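Local coordinates for protein DNA endonuclease I-CeuI (Chlamydomonas eugametos, PDB 2EX5) that cuts double-stranded DNA at a long, degenerate target site as a LAGLIDADG homodimer, leaving a staggered break that lets its group I intron home, at residues Thr69-Leu79 with Gly195-Ala206. The protein carries 1 engineered substitution. Residues are numbered along the deposited sequence; the frame is centred on the assembly and turned at random.
With nucleotides of chain B.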
loop_
_atom_site.group_PDB
_atom_site.type_symbol
_atom_site.label_atom_id
_atom_site.label_comp_id
_atom_site.label_asym_id
_atom_site.label_seq_id
_atom_site.Cartn_x
_atom_site.Cartn_y
_atom_site.Cartn_z
ATOM N N THR C 69 23.648 2.902 -3.153
ATOM C CA THR C 69 25.039 2.934 -3.501
ATOM C C THR C 69 25.619 4.200 -2.980
ATOM O O THR C 69 25.206 5.280 -3.380
ATOM C CB THR C 69 25.303 2.770 -5.020
ATOM O OG1 THR C 69 24.946 1.460 -5.395
ATOM C CG2 THR C 69 26.827 2.922 -5.364
ATOM N N LYS C 70 26.619 4.065 -2.101
ATOM C CA LYS C 70 27.020 5.184 -1.241
ATOM C C LYS C 70 28.499 5.163 -0.944
ATOM O O LYS C 70 29.141 4.127 -0.952
ATOM C CB LYS C 70 26.220 5.150 0.058
ATOM C CG LYS C 70 26.363 3.750 0.655
ATOM C CD LYS C 70 25.835 3.612 2.069
ATOM C CE LYS C 70 24.342 3.561 2.172
ATOM N NZ LYS C 70 24.211 3.034 3.560
ATOM N N LYS C 71 29.054 6.342 -0.703
ATOM C CA LYS C 71 30.487 6.419 -0.459
ATOM C C LYS C 71 30.764 5.819 0.919
ATOM O O LYS C 71 30.052 6.142 1.902
ATOM C CB LYS C 71 30.982 7.876 -0.503
ATOM C CG LYS C 71 31.367 8.355 -1.876
ATOM C CD LYS C 71 31.567 9.844 -1.833
ATOM C CE LYS C 71 30.301 10.555 -2.334
ATOM N NZ LYS C 71 29.572 9.757 -3.426
ATOM N N LEU C 72 31.797 4.980 0.971
ATOM C CA LEU C 72 32.371 4.548 2.196
ATOM C C LEU C 72 33.887 4.571 2.031
ATOM O O LEU C 72 34.435 3.667 1.400
ATOM C CB LEU C 72 31.913 3.143 2.466
ATOM C CG LEU C 72 31.769 2.758 3.922
ATOM C CD1 LEU C 72 31.278 1.308 4.086
ATOM C CD2 LEU C 72 33.096 2.984 4.598
ATOM N N ALA C 73 34.551 5.575 2.636
ATOM C CA ALA C 73 36.022 5.828 2.521
ATOM C C ALA C 73 36.948 4.635 2.753
ATOM O O ALA C 73 37.955 4.459 2.029
ATOM C CB ALA C 73 36.428 6.981 3.418
ATOM N N THR C 74 36.579 3.817 3.732
ATOM C CA THR C 74 37.329 2.659 4.157
ATOM C C THR C 74 37.140 1.346 3.317
ATOM O O THR C 74 37.706 0.269 3.668
ATOM C CB THR C 74 36.947 2.370 5.640
ATOM O OG1 THR C 74 38.045 1.734 6.306
ATOM C CG2 THR C 74 35.681 1.537 5.789
ATOM N N SER C 75 36.338 1.393 2.243
ATOM C CA SER C 75 36.001 0.157 1.571
ATOM C C SER C 75 36.992 -0.073 0.457
ATOM O O SER C 75 37.645 0.880 -0.059
ATOM C CB SER C 75 34.539 0.151 1.082
ATOM O OG SER C 75 34.315 1.236 0.197
ATOM N N LYS C 76 37.133 -1.324 0.064
ATOM C CA LYS C 76 38.017 -1.633 -1.070
ATOM C C LYS C 76 37.980 -0.646 -2.271
ATOM O O LYS C 76 39.043 -0.407 -2.911
ATOM C CB LYS C 76 37.792 -3.064 -1.569
ATOM C CG LYS C 76 38.803 -3.452 -2.598
ATOM C CD LYS C 76 39.173 -4.873 -2.478
ATOM C CE LYS C 76 39.935 -5.307 -3.686
ATOM N NZ LYS C 76 39.940 -6.820 -3.722
ATOM N N PHE C 77 36.778 -0.140 -2.618
ATOM C CA PHE C 77 36.590 0.790 -3.754
ATOM C C PHE C 77 35.989 2.141 -3.418
ATOM O O PHE C 77 35.771 2.971 -4.331
ATOM C CB PHE C 77 35.874 0.145 -4.894
ATOM C CG PHE C 77 36.522 -1.156 -5.354
ATOM C CD1 PHE C 77 35.878 -2.385 -5.177
ATOM C CD2 PHE C 77 37.789 -1.163 -5.932
ATOM C CE1 PHE C 77 36.443 -3.571 -5.602
ATOM C CE2 PHE C 77 38.393 -2.363 -6.355
ATOM C CZ PHE C 77 37.702 -3.563 -6.188
ATOM N N GLY C 78 35.732 2.400 -2.127
ATOM C CA GLY C 78 35.307 3.761 -1.718
ATOM C C GLY C 78 33.818 3.923 -1.741
ATOM O O GLY C 78 33.278 4.941 -1.356
ATOM N N LEU C 79 33.146 2.867 -2.169
ATOM C CA LEU C 79 31.711 2.880 -2.230
ATOM C C LEU C 79 31.130 1.505 -1.868
ATOM O O LEU C 79 31.776 0.490 -2.010
ATOM C CB LEU C 79 31.211 3.420 -3.583
ATOM C CG LEU C 79 31.097 2.521 -4.790
ATOM C CD1 LEU C 79 30.756 3.428 -6.103
ATOM C CD2 LEU C 79 32.377 1.833 -4.980
ATOM N N GLY C 195 23.574 9.435 -3.861
ATOM C CA GLY C 195 24.976 9.254 -3.630
ATOM C C GLY C 195 25.721 9.416 -4.991
ATOM O O GLY C 195 26.812 9.989 -4.986
ATOM N N PHE C 196 25.173 8.840 -6.096
ATOM C CA PHE C 196 25.679 9.044 -7.503
ATOM C C PHE C 196 24.623 9.519 -8.507
ATOM O O PHE C 196 23.466 8.977 -8.565
ATOM C CB PHE C 196 26.505 7.870 -8.065
ATOM C CG PHE C 196 27.684 7.522 -7.187
ATOM C CD1 PHE C 196 27.541 6.623 -6.093
ATOM C CD2 PHE C 196 28.934 8.129 -7.387
ATOM C CE1 PHE C 196 28.573 6.338 -5.270
ATOM C CE2 PHE C 196 30.026 7.852 -6.532
ATOM C CZ PHE C 196 29.855 6.947 -5.444
ATOM N N PRO C 197 25.007 10.548 -9.327
ATOM C CA PRO C 197 24.135 11.139 -10.351
ATOM C C PRO C 197 23.585 10.103 -11.286
ATOM O O PRO C 197 22.471 10.280 -11.752
ATOM C CB PRO C 197 25.119 12.013 -11.217
ATOM C CG PRO C 197 26.267 12.193 -10.465
ATOM C CD PRO C 197 26.325 11.191 -9.314
ATOM N N ASN C 198 24.436 9.140 -11.646
ATOM C CA ASN C 198 24.133 8.227 -12.694
ATOM C C ASN C 198 25.079 7.100 -12.681
ATOM O O ASN C 198 25.967 7.081 -11.884
ATOM C CB ASN C 198 24.095 8.883 -14.127
ATOM C CG ASN C 198 25.506 9.316 -14.684
ATOM O OD1 ASN C 198 26.538 9.372 -13.967
ATOM N ND2 ASN C 198 25.514 9.635 -16.010
ATOM N N LEU C 199 24.882 6.128 -13.566
ATOM C CA LEU C 199 25.752 4.957 -13.622
ATOM C C LEU C 199 27.278 5.210 -13.897
ATOM O O LEU C 199 28.200 4.585 -13.249
ATOM C CB LEU C 199 25.107 3.978 -14.636
ATOM C CG LEU C 199 25.923 2.718 -14.895
ATOM C CD1 LEU C 199 26.106 1.825 -13.581
ATOM C CD2 LEU C 199 25.495 1.865 -15.963
ATOM N N GLU C 200 27.570 6.124 -14.843
ATOM C CA GLU C 200 28.915 6.410 -15.287
ATOM C C GLU C 200 29.767 6.965 -14.171
ATOM O O GLU C 200 30.915 6.566 -14.013
ATOM C CB GLU C 200 28.861 7.473 -16.433
ATOM C CG GLU C 200 28.435 7.000 -17.878
ATOM C CD GLU C 200 26.950 6.559 -18.042
ATOM O OE1 GLU C 200 26.056 6.843 -17.181
ATOM O OE2 GLU C 200 26.681 5.885 -19.068
ATOM N N ALA C 201 29.240 7.982 -13.487
ATOM C CA ALA C 201 29.837 8.565 -12.360
ATOM C C ALA C 201 30.242 7.531 -11.278
ATOM O O ALA C 201 31.279 7.718 -10.613
ATOM C CB ALA C 201 28.886 9.611 -11.785
ATOM N N ALA C 202 29.460 6.458 -11.119
ATOM C CA ALA C 202 29.703 5.434 -10.069
ATOM C C ALA C 202 30.784 4.457 -10.503
ATOM O O ALA C 202 31.701 4.090 -9.700
ATOM C CB ALA C 202 28.407 4.691 -9.692
ATOM N N GLN C 203 30.693 4.009 -11.760
ATOM C CA GLN C 203 31.804 3.302 -12.349
ATOM C C GLN C 203 33.133 4.121 -12.359
ATOM O O GLN C 203 34.167 3.508 -12.184
ATOM C CB GLN C 203 31.437 2.859 -13.764
ATOM C CG GLN C 203 30.225 1.931 -13.863
ATOM C CD GLN C 203 29.635 1.855 -15.261
ATOM O OE1 GLN C 203 29.515 2.860 -15.969
ATOM N NE2 GLN C 203 29.266 0.684 -15.652
ATOM N N ASP C 204 33.105 5.462 -12.527
ATOM C CA ASP C 204 34.323 6.282 -12.635
ATOM C C ASP C 204 34.946 6.361 -11.252
ATOM O O ASP C 204 36.152 6.333 -11.085
ATOM C CB ASP C 204 34.058 7.801 -13.040
ATOM C CG ASP C 204 33.670 8.050 -14.535
ATOM O OD1 ASP C 204 33.788 7.121 -15.396
ATOM O OD2 ASP C 204 33.182 9.213 -14.830
ATOM N N PHE C 205 34.106 6.607 -10.263
ATOM C CA PHE C 205 34.568 6.725 -8.877
ATOM C C PHE C 205 35.240 5.428 -8.386
ATOM O O PHE C 205 36.282 5.435 -7.730
ATOM C CB PHE C 205 33.383 7.133 -7.973
ATOM C CG PHE C 205 33.773 7.357 -6.542
ATOM C CD1 PHE C 205 34.162 8.601 -6.120
ATOM C CD2 PHE C 205 33.800 6.298 -5.639
ATOM C CE1 PHE C 205 34.546 8.795 -4.819
ATOM C CE2 PHE C 205 34.186 6.488 -4.344
ATOM C CZ PHE C 205 34.541 7.728 -3.929
ATOM N N ALA C 206 34.645 4.305 -8.751
ATOM C CA ALA C 206 35.173 3.025 -8.357
ATOM C C ALA C 206 36.522 2.860 -9.043
ATOM O O ALA C 206 37.508 2.385 -8.422
ATOM C CB ALA C 206 34.210 1.919 -8.763
ATOM P P DG B 20 25.240 9.902 1.502
ATOM O OP1 DG B 20 25.501 11.358 1.411
ATOM O OP2 DG B 20 26.245 8.958 0.994
ATOM O "O5'" DG B 20 25.058 9.738 3.103
ATOM C "C5'" DG B 20 24.284 10.593 4.013
ATOM C "C4'" DG B 20 24.921 10.294 5.357
ATOM O "O4'" DG B 20 24.290 9.152 6.049
ATOM C "C3'" DG B 20 26.446 10.019 5.252
ATOM O "O3'" DG B 20 27.099 11.019 6.031
ATOM C "C2'" DG B 20 26.693 8.639 5.812
ATOM C "C1'" DG B 20 25.353 8.237 6.438
ATOM N N9 DG B 20 24.813 6.920 6.104
ATOM C C8 DG B 20 24.758 6.348 4.875
ATOM N N7 DG B 20 24.145 5.191 4.933
ATOM C C5 DG B 20 23.817 5.002 6.262
ATOM C C6 DG B 20 23.189 3.903 6.883
ATOM O O6 DG B 20 22.748 2.891 6.337
ATOM N N1 DG B 20 23.045 4.064 8.227
ATOM C C2 DG B 20 23.480 5.160 8.877
ATOM N N2 DG B 20 23.231 5.133 10.211
ATOM N N3 DG B 20 24.119 6.196 8.296
ATOM C C4 DG B 20 24.211 6.047 6.983
ATOM P P DC B 19 21.122 6.586 -2.497
ATOM O OP1 DC B 19 21.443 7.516 -3.624
ATOM O OP2 DC B 19 21.771 5.227 -2.683
ATOM O "O5'" DC B 19 21.484 7.228 -1.123
ATOM C "C5'" DC B 19 20.873 8.437 -0.737
ATOM C "C4'" DC B 19 21.648 8.940 0.484
ATOM O "O4'" DC B 19 21.067 8.301 1.657
ATOM C "C3'" DC B 19 23.110 8.551 0.524
ATOM O "O3'" DC B 19 23.761 9.792 0.874
ATOM C "C2'" DC B 19 23.208 7.441 1.614
ATOM C "C1'" DC B 19 21.985 7.701 2.516
ATOM N N1 DC B 19 21.233 6.450 3.062
ATOM C C2 DC B 19 21.037 6.351 4.414
ATOM O O2 DC B 19 21.525 7.242 5.156
ATOM N N3 DC B 19 20.411 5.236 4.912
ATOM C C4 DC B 19 19.977 4.248 4.156
ATOM N N4 DC B 19 19.346 3.228 4.779
ATOM C C5 DC B 19 20.150 4.333 2.755
ATOM C C6 DC B 19 20.786 5.423 2.275
HETATM O O HOH W 1 23.229 6.531 -5.454
#
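Lys71 and Phe196 meet in a cation-pi contact, the ammonium NZ standing over one ring face, 3.9 Å from the centroid. Bends at chi3 and chi4 curl the lysine chain back, and NZ also gives a weak hydrogen bond to Gly195 O (3.2 Å). The ring's edge faces the strand: Thr69 O lies near its plane, and Thr69 CG2, placed anti to the backbone N (chi1 -68° for OG1), touches Phe196 CE1 at 3.8 Å. Leu79 CD1 approaches Phe196 CZ obliquely at 3.7 Å. With an alanine at Phe196, a gap is likely to open beside Leu79 and Thr69, and the Lys71 ammonium would lose its aromatic face. Phe205 lies across the Lys71 chain at about a right angle, its CZ 3.8 Å from Lys71 CG, while its CE2 edge meets Gly78 O at 3.5 Å. DNA meets both segments here: Thr69 N hydrogen-bonds to OP2 and Gly195 N to OP1 of DC19 of chain B, and Lys70 NZ donates to N7 of DG20 of chain B. The contact thus seats helix 199-206 against the hairpin of strands 63-71 and 79-90, part of the antiparallel DNA-binding sheet of the LAGLIDADG fold, where Trp182 of helix 171-185 packs on Thr69 and Ala202.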